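Local coordinates for protein ICChI, a glycosylated chitinase (Ipomoea carnea, PDB 6IDN) that probably hydrolyses chitin and bacterial cell-wall polysaccharide, as a glycosylated plant chitinase of glycosyl hydrolase family 18 with both chitinase and lysozyme activity, at residues G1-Y6 / D23-I28; A156-E161 / D177-Q182. One frame throughout, in Å; residues are numbered along the deposited sequence.

Contact 1 joins two neighbouring parallel strands of the TIM barrel; contact 2 joins the end of one strand and the loop after it to the next strand. Contact 1 comes first along the chain, pairing strand 2-7 with the start of strand 27-36; contact 2 sets 156-161 beside strand 178-182. Their centres lie about 15 Å apart, yet they meet through the barrel interior: A4 CB packs on W180 CZ3, the I27 tip on the Y178 ring, and Y6 OH lies beside W180 NE1 and A157 CB. Y6 OH is hydrogen-bonded to D123 of strand 121-126, and W180 NE1 more weakly, within the DXDXE signature of family 18, so the two contacts share the packing beside that motif.

Contact 1: G1-Y6 / D23-I28; sequences GEIAIY and DDYDII
The first beta-alpha-beta unit of the TIM barrel closes here, strand 2-7 lying parallel to the start of strand 27-36. I5 N donates to I27 O at 3.0 Å, and I3 O receives D26 N at 2.8 Å, with a weak second bond from I27 N. Ahead of this ladder the D26 carboxylate stands in for a backbone acceptor: its OD2 takes I3 N at 3.0 Å through the anti lone pair, in a fairly straight bond (163°). E2 crosses D26 with its aliphatic part, CG lying 3.7 Å from D26 CG. With E2 OE2 4.2 Å from D26 OD1 the two carboxylates, if both charged, would probably repel, which the salt bridge from K269 to D26 OD2 may ease. On the opposite side of the sheet from A4, I5 CG2 sits over the centre of the Y25 ring (3.6 Å to the centroid), while I3 CG2 meets the ring edge in plane. I5 CG1 is anti to the backbone N (chi1 -163°), and CD1 beyond it reaches Y25 CE1 at 3.5 Å. A4 CB and I27 CB pack at 3.8 Å on the face turned to the barrel interior, toward strand 178-182. Outside, helix 16-21 covers Y25 and I28, and strand 250-256 flanks the far edge of strand 2-7.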
ATOM      1  N   GLY A   1      13.241  -1.900 -11.413  1.00 42.76           N
ATOM      2  CA  GLY A   1      11.931  -1.998 -10.789  1.00 25.13           C
ATOM      3  C   GLY A   1      11.988  -2.523  -9.369  1.00 23.78           C
ATOM      4  O   GLY A   1      12.966  -3.154  -8.971  1.00 28.18           O
ATOM      5  N   GLU A   2      10.929  -2.258  -8.608  1.00 19.67           N
ATOM      6  CA  GLU A   2      10.816  -2.636  -7.206  1.00 18.65           C
ATOM      7  C   GLU A   2       9.629  -3.573  -7.014  1.00 20.72           C
ATOM      8  O   GLU A   2       8.713  -3.629  -7.836  1.00 19.70           O
ATOM      9  CB  GLU A   2      10.636  -1.400  -6.311  1.00 20.26           C
ATOM     10  CG  GLU A   2      11.852  -0.495  -6.264  1.00 22.89           C
ATOM     11  CD  GLU A   2      11.668   0.668  -5.303  1.00 28.02           C
ATOM     12  OE1 GLU A   2      10.685   1.416  -5.443  1.00 28.73           O
ATOM     13  OE2 GLU A   2      12.527   0.844  -4.424  1.00 33.21           O
ATOM     14  N   ILE A   3       9.650  -4.310  -5.908  1.00 19.99           N
ATOM     15  CA  ILE A   3       8.500  -5.090  -5.469  1.00 19.65           C
ATOM     16  C   ILE A   3       8.029  -4.548  -4.129  1.00 22.20           C
ATOM     17  O   ILE A   3       8.830  -4.393  -3.201  1.00 22.16           O
ATOM     18  CB  ILE A   3       8.819  -6.592  -5.367  1.00 21.22           C
ATOM     19  CG1 ILE A   3       9.186  -7.137  -6.744  1.00 21.77           C
ATOM     20  CG2 ILE A   3       7.625  -7.336  -4.786  1.00 22.27           C
ATOM     21  CD1 ILE A   3       9.494  -8.626  -6.756  1.00 25.06           C
ATOM     22  N   ALA A   4       6.735  -4.254  -4.037  1.00 17.06           N
ATOM     23  CA  ALA A   4       6.081  -3.891  -2.788  1.00 16.96           C
ATOM     24  C   ALA A   4       5.191  -5.044  -2.361  1.00 18.15           C
ATOM     25  O   ALA A   4       4.607  -5.723  -3.206  1.00 18.76           O
ATOM     26  CB  ALA A   4       5.222  -2.627  -2.935  1.00 17.54           C
ATOM     27  N   ILE A   5       5.079  -5.268  -1.056  1.00 18.65           N
ATOM     28  CA  ILE A   5       4.217  -6.338  -0.572  1.00 19.47           C
ATOM     29  C   ILE A   5       3.489  -5.875   0.676  1.00 18.39           C
ATOM     30  O   ILE A   5       4.001  -5.065   1.451  1.00 20.08           O
ATOM     31  CB  ILE A   5       4.993  -7.643  -0.290  1.00 24.07           C
ATOM     32  CG1 ILE A   5       4.000  -8.812  -0.195  1.00 22.04           C
ATOM     33  CG2 ILE A   5       5.838  -7.510   0.985  1.00 25.96           C
ATOM     34  CD1 ILE A   5       4.547 -10.138  -0.643  1.00 23.47           C
ATOM     35  N   TYR A   6       2.283  -6.416   0.869  1.00 17.59           N
ATOM     36  CA  TYR A   6       1.506  -6.189   2.082  1.00 16.60           C
ATOM     37  C   TYR A   6       1.842  -7.220   3.155  1.00 18.70           C
ATOM     38  O   TYR A   6       1.938  -8.421   2.883  1.00 20.57           O
ATOM     39  CB  TYR A   6       0.007  -6.233   1.780  1.00 18.49           C
ATOM     40  CG  TYR A   6      -0.487  -4.956   1.146  1.00 19.26           C
ATOM     41  CD1 TYR A   6      -0.375  -4.756  -0.224  1.00 17.16           C
ATOM     42  CD2 TYR A   6      -1.069  -3.952   1.911  1.00 16.54           C
ATOM     43  CE1 TYR A   6      -0.798  -3.586  -0.807  1.00 16.78           C
ATOM     44  CE2 TYR A   6      -1.514  -2.773   1.330  1.00 17.22           C
ATOM     45  CZ  TYR A   6      -1.372  -2.604  -0.034  1.00 17.18           C
ATOM     46  OH  TYR A   6      -1.789  -1.437  -0.631  1.00 16.99           O
ATOM     47  N   ASP A  23      14.832 -10.492   1.028  1.00 28.64           N
ATOM     48  CA  ASP A  23      15.531  -9.640   0.075  1.00 29.07           C
ATOM     49  C   ASP A  23      14.780  -9.538  -1.254  1.00 30.89           C
ATOM     50  O   ASP A  23      15.347  -9.118  -2.265  1.00 31.14           O
ATOM     51  CB  ASP A  23      16.975 -10.119  -0.128  1.00 32.90           C
ATOM     52  CG  ASP A  23      17.808  -9.956   1.128  1.00 36.10           C
ATOM     53  OD1 ASP A  23      17.668  -8.906   1.786  1.00 37.41           O
ATOM     54  OD2 ASP A  23      18.589 -10.870   1.469  1.00 41.69           O
ATOM     55  N   ASP A  24      13.497  -9.906  -1.253  1.00 25.84           N
ATOM     56  CA  ASP A  24      12.650  -9.786  -2.435  1.00 28.54           C
ATOM     57  C   ASP A  24      11.898  -8.469  -2.499  1.00 28.20           C
ATOM     58  O   ASP A  24      11.421  -8.100  -3.580  1.00 28.04           O
ATOM     59  CB  ASP A  24      11.625 -10.929  -2.480  1.00 24.73           C
ATOM     60  CG  ASP A  24      12.225 -12.236  -2.960  1.00 31.44           C
ATOM     61  OD1 ASP A  24      13.361 -12.220  -3.478  1.00 39.14           O
ATOM     62  OD2 ASP A  24      11.565 -13.290  -2.818  1.00 38.36           O
ATOM     63  N   TYR A  25      11.768  -7.756  -1.381  1.00 25.02           N
ATOM     64  CA  TYR A  25      10.874  -6.605  -1.302  1.00 20.33           C
ATOM     65  C   TYR A  25      11.648  -5.320  -1.056  1.00 24.36           C
ATOM     66  O   TYR A  25      12.592  -5.280  -0.254  1.00 25.66           O
ATOM     67  CB  TYR A  25       9.833  -6.788  -0.200  1.00 19.85           C
ATOM     68  CG  TYR A  25       9.224  -8.166  -0.179  1.00 20.53           C
ATOM     69  CD1 TYR A  25       8.564  -8.671  -1.292  1.00 24.13           C
ATOM     70  CD2 TYR A  25       9.332  -8.986   0.950  1.00 22.19           C
ATOM     71  CE1 TYR A  25       8.003  -9.930  -1.279  1.00 20.99           C
ATOM     72  CE2 TYR A  25       8.765 -10.246   0.966  1.00 23.56           C
ATOM     73  CZ  TYR A  25       8.108 -10.719  -0.147  1.00 23.45           C
ATOM     74  OH  TYR A  25       7.545 -11.972  -0.139  1.00 24.74           O
ATOM     75  N   ASP A  26      11.245  -4.281  -1.769  1.00 21.16           N
ATOM     76  CA  ASP A  26      11.780  -2.946  -1.582  1.00 21.16           C
ATOM     77  C   ASP A  26      10.881  -2.056  -0.748  1.00 20.31           C
ATOM     78  O   ASP A  26      11.366  -1.050  -0.226  1.00 18.56           O
ATOM     79  CB  ASP A  26      11.997  -2.289  -2.945  1.00 21.75           C
ATOM     80  CG  ASP A  26      12.861  -3.127  -3.846  1.00 21.09           C
ATOM     81  OD1 ASP A  26      14.115  -3.024  -3.730  1.00 26.58           O
ATOM     82  OD2 ASP A  26      12.306  -3.925  -4.634  1.00 22.81           O
ATOM     83  N   ILE A  27       9.595  -2.403  -0.633  1.00 20.14           N
ATOM     84  CA  ILE A  27       8.590  -1.649   0.121  1.00 18.06           C
ATOM     85  C   ILE A  27       7.684  -2.639   0.838  1.00 18.50           C
ATOM     86  O   ILE A  27       7.250  -3.631   0.244  1.00 17.97           O
ATOM     87  CB  ILE A  27       7.741  -0.746  -0.800  1.00 18.64           C
ATOM     88  CG1 ILE A  27       8.654   0.220  -1.554  1.00 20.15           C
ATOM     89  CG2 ILE A  27       6.727   0.015   0.008  1.00 20.15           C
ATOM     90  CD1 ILE A  27       7.978   0.925  -2.697  1.00 18.98           C
ATOM     91  N   ILE A  28       7.404  -2.382   2.115  1.00 20.21           N
ATOM     92  CA  ILE A  28       6.457  -3.183   2.890  1.00 20.73           C
ATOM     93  C   ILE A  28       5.305  -2.280   3.282  1.00 15.77           C
ATOM     94  O   ILE A  28       5.517  -1.262   3.948  1.00 18.07           O
ATOM     95  CB  ILE A  28       7.080  -3.781   4.164  1.00 22.91           C
ATOM     96  CG1 ILE A  28       8.458  -4.384   3.892  1.00 25.03           C
ATOM     97  CG2 ILE A  28       6.129  -4.817   4.796  1.00 22.69           C
ATOM     98  CD1 ILE A  28       8.418  -5.631   3.080  1.00 30.62           C
TER
HETATM   99  O   HOH W   1      12.613   1.039  -1.396  1.00 30.47           O

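Contact 2: A156-E161 / D177-Q182; sequences AAPACE and DYVWVQ
A156 is gripped at both ends of its residue by strand 178-182: its N donates to Y178 O at 3.0 Å, and its O receives W180 N at 2.9 Å, nearly in line with the carbonyl (173°). The same oxygen also lies over one face of the W180 indole, 3.3 Å from CD1. A157 CB then presses on the rim of that ring in its plane, only 3.2 Å from W180 CD1, a tight fit. The indole is turned off a staggered position, CG lying about 35° short of the one between N and the carbonyl carbon (chi1 25°), and W180 NE1 makes a weak bond to D123. At P158 the regular pairing is interrupted. A proline has no N-H to offer W180 O, and its CD rests there instead, also touching V179 CG1 at 3.6 Å, the two side chains crossing at about a right angle. The backbone nevertheless regains its partner, P158 O accepting Q182 N at 2.8 Å. This is the loop that leaves barrel strand 153-156, beside strand 121-126 with its DXDXE signature, characteristic of family 18. Q182 CB and CG lie against P158 O, and the extended chain carries its amide toward A157, where CD is 3.6 Å from A157 O; NE2 has a weak bond to D125 of that signature. A159 faces away with its methyl group, while its N is bonded to D164. C160 CA lies 3.5 Å from V181 CG1, the valine branch anti to its own backbone N (chi1 -176°). C160 SG forms the disulfide with C189, which ties this loop covalently to the chain that follows strand 178-182.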
ATOM      1  N   ALA A 156      -0.984   5.019  -3.028  1.00 14.45           N
ATOM      2  CA  ALA A 156      -2.408   4.721  -3.189  1.00 12.66           C
ATOM      3  C   ALA A 156      -2.591   3.367  -3.850  1.00 10.82           C
ATOM      4  O   ALA A 156      -1.810   2.987  -4.726  1.00 13.04           O
ATOM      5  CB  ALA A 156      -3.125   5.785  -4.042  1.00 15.58           C
ATOM      6  N   ALA A 157      -3.687   2.682  -3.492  1.00 13.70           N
ATOM      7  CA  ALA A 157      -3.978   1.333  -3.979  1.00 13.55           C
ATOM      8  C   ALA A 157      -5.374   1.258  -4.592  1.00 18.12           C
ATOM      9  O   ALA A 157      -6.257   0.554  -4.083  1.00 16.64           O
ATOM     10  CB  ALA A 157      -3.830   0.309  -2.843  1.00 14.23           C
ATOM     11  N   PRO A 158      -5.600   1.951  -5.703  1.00 15.34           N
ATOM     12  CA  PRO A 158      -6.908   1.861  -6.363  1.00 13.12           C
ATOM     13  C   PRO A 158      -7.091   0.514  -7.044  1.00 15.48           C
ATOM     14  O   PRO A 158      -6.139  -0.187  -7.369  1.00 17.31           O
ATOM     15  CB  PRO A 158      -6.857   2.985  -7.400  1.00 13.74           C
ATOM     16  CG  PRO A 158      -5.385   3.015  -7.816  1.00 13.63           C
ATOM     17  CD  PRO A 158      -4.630   2.727  -6.503  1.00 13.32           C
ATOM     18  N   ALA A 159      -8.354   0.179  -7.306  1.00 15.13           N
ATOM     19  CA  ALA A 159      -8.648  -0.959  -8.165  1.00 16.69           C
ATOM     20  C   ALA A 159      -8.511  -0.537  -9.625  1.00 17.72           C
ATOM     21  O   ALA A 159      -8.415   0.649  -9.950  1.00 18.76           O
ATOM     22  CB  ALA A 159     -10.046  -1.500  -7.868  1.00 22.95           C
ATOM     23  N   CYS A 160      -8.499  -1.518 -10.536  1.00 17.13           N
ATOM     24  CA  CYS A 160      -8.052  -1.196 -11.887  1.00 18.00           C
ATOM     25  C   CYS A 160      -9.081  -0.465 -12.744  1.00 21.07           C
ATOM     26  O   CYS A 160      -8.695   0.080 -13.780  1.00 21.90           O
ATOM     27  CB  CYS A 160      -7.576  -2.451 -12.634  1.00 16.75           C
ATOM     28  SG  CYS A 160      -8.693  -3.903 -12.700  1.00 20.73           S
ATOM     29  N   GLU A 161     -10.367  -0.448 -12.376  1.00 19.10           N
ATOM     30  CA  GLU A 161     -11.365   0.221 -13.215  1.00 22.78           C
ATOM     31  C   GLU A 161     -11.242   1.724 -12.996  1.00 22.03           C
ATOM     32  O   GLU A 161     -11.479   2.221 -11.892  1.00 28.58           O
ATOM     33  CB  GLU A 161     -12.777  -0.285 -12.914  1.00 26.61           C
ATOM     34  CG  GLU A 161     -13.773  -0.007 -14.022  1.00 32.30           C
ATOM     35  CD  GLU A 161     -15.027  -0.849 -13.929  1.00 38.67           C
ATOM     36  OE1 GLU A 161     -15.168  -1.642 -12.968  1.00 38.70           O
ATOM     37  OE2 GLU A 161     -15.884  -0.698 -14.821  1.00 48.44           O
ATOM     38  N   ASP A 177       3.506   9.546  -4.408  1.00 13.79           N
ATOM     39  CA  ASP A 177       4.796   9.014  -4.832  1.00 13.69           C
ATOM     40  C   ASP A 177       4.648   7.660  -5.496  1.00 16.14           C
ATOM     41  O   ASP A 177       5.392   7.342  -6.422  1.00 16.29           O
ATOM     42  CB  ASP A 177       5.716   8.906  -3.622  1.00 17.60           C
ATOM     43  CG  ASP A 177       5.908  10.237  -2.958  1.00 20.46           C
ATOM     44  OD1 ASP A 177       6.718  11.030  -3.492  1.00 23.07           O
ATOM     45  OD2 ASP A 177       5.226  10.539  -1.950  1.00 19.23           O
ATOM     46  N   TYR A 178       3.687   6.864  -5.043  1.00 13.41           N
ATOM     47  CA  TYR A 178       3.471   5.513  -5.535  1.00 12.02           C
ATOM     48  C   TYR A 178       1.989   5.315  -5.756  1.00 14.22           C
ATOM     49  O   TYR A 178       1.182   5.734  -4.930  1.00 15.05           O
ATOM     50  CB  TYR A 178       3.962   4.442  -4.520  1.00 15.21           C
ATOM     51  CG  TYR A 178       5.428   4.541  -4.154  1.00 17.06           C
ATOM     52  CD1 TYR A 178       5.825   5.329  -3.084  1.00 18.39           C
ATOM     53  CD2 TYR A 178       6.391   3.867  -4.875  1.00 20.97           C
ATOM     54  CE1 TYR A 178       7.128   5.454  -2.756  1.00 21.40           C
ATOM     55  CE2 TYR A 178       7.731   3.980  -4.531  1.00 20.58           C
ATOM     56  CZ  TYR A 178       8.079   4.790  -3.470  1.00 21.01           C
ATOM     57  OH  TYR A 178       9.389   4.936  -3.080  1.00 27.56           O
ATOM     58  N   VAL A 179       1.630   4.654  -6.847  1.00 14.99           N
ATOM     59  CA  VAL A 179       0.246   4.194  -7.040  1.00 12.38           C
ATOM     60  C   VAL A 179       0.376   2.762  -7.551  1.00 14.94           C
ATOM     61  O   VAL A 179       0.984   2.533  -8.599  1.00 14.82           O
ATOM     62  CB  VAL A 179      -0.567   5.053  -8.026  1.00 14.82           C
ATOM     63  CG1 VAL A 179      -1.926   4.383  -8.262  1.00 15.94           C
ATOM     64  CG2 VAL A 179      -0.755   6.466  -7.453  1.00 12.37           C
ATOM     65  N   TRP A 180      -0.129   1.784  -6.788  1.00 13.24           N
ATOM     66  CA  TRP A 180      -0.167   0.390  -7.231  1.00 14.03           C
ATOM     67  C   TRP A 180      -1.599   0.063  -7.586  1.00 14.00           C
ATOM     68  O   TRP A 180      -2.461   0.002  -6.709  1.00 15.03           O
ATOM     69  CB  TRP A 180       0.377  -0.572  -6.169  1.00 13.79           C
ATOM     70  CG  TRP A 180       0.309  -0.099  -4.748  1.00 17.63           C
ATOM     71  CD1 TRP A 180      -0.795  -0.050  -3.948  1.00 19.54           C
ATOM     72  CD2 TRP A 180       1.404   0.325  -3.948  1.00 21.85           C
ATOM     73  NE1 TRP A 180      -0.459   0.406  -2.697  1.00 26.61           N
ATOM     74  CE2 TRP A 180       0.888   0.618  -2.664  1.00 16.87           C
ATOM     75  CE3 TRP A 180       2.781   0.461  -4.178  1.00 24.16           C
ATOM     76  CZ2 TRP A 180       1.676   1.081  -1.641  1.00 37.00           C
ATOM     77  CZ3 TRP A 180       3.588   0.926  -3.116  1.00 25.18           C
ATOM     78  CH2 TRP A 180       3.011   1.224  -1.878  1.00 21.84           C
ATOM     79  N   VAL A 181      -1.854  -0.142  -8.869  1.00 13.80           N
ATOM     80  CA  VAL A 181      -3.199  -0.395  -9.373  1.00 12.07           C
ATOM     81  C   VAL A 181      -3.502  -1.878  -9.232  1.00 19.95           C
ATOM     82  O   VAL A 181      -2.738  -2.724  -9.713  1.00 16.50           O
ATOM     83  CB  VAL A 181      -3.332   0.062 -10.831  1.00 14.54           C
ATOM     84  CG1 VAL A 181      -4.763  -0.131 -11.287  1.00 14.90           C
ATOM     85  CG2 VAL A 181      -2.897   1.519 -10.977  1.00 14.34           C
ATOM     86  N   GLN A 182      -4.601  -2.199  -8.556  1.00 14.27           N
ATOM     87  CA  GLN A 182      -4.929  -3.590  -8.249  1.00 15.43           C
ATOM     88  C   GLN A 182      -5.627  -4.223  -9.442  1.00 18.71           C
ATOM     89  O   GLN A 182      -6.817  -4.016  -9.661  1.00 16.50           O
ATOM     90  CB  GLN A 182      -5.795  -3.686  -6.993  1.00 15.48           C
ATOM     91  CG  GLN A 182      -5.111  -3.255  -5.684  1.00 16.16           C
ATOM     92  CD  GLN A 182      -6.104  -2.989  -4.552  1.00 26.65           C
ATOM     93  OE1 GLN A 182      -7.276  -2.767  -4.794  1.00 51.26           O
ATOM     94  NE2 GLN A 182      -5.620  -2.986  -3.322  1.00 43.37           N
TER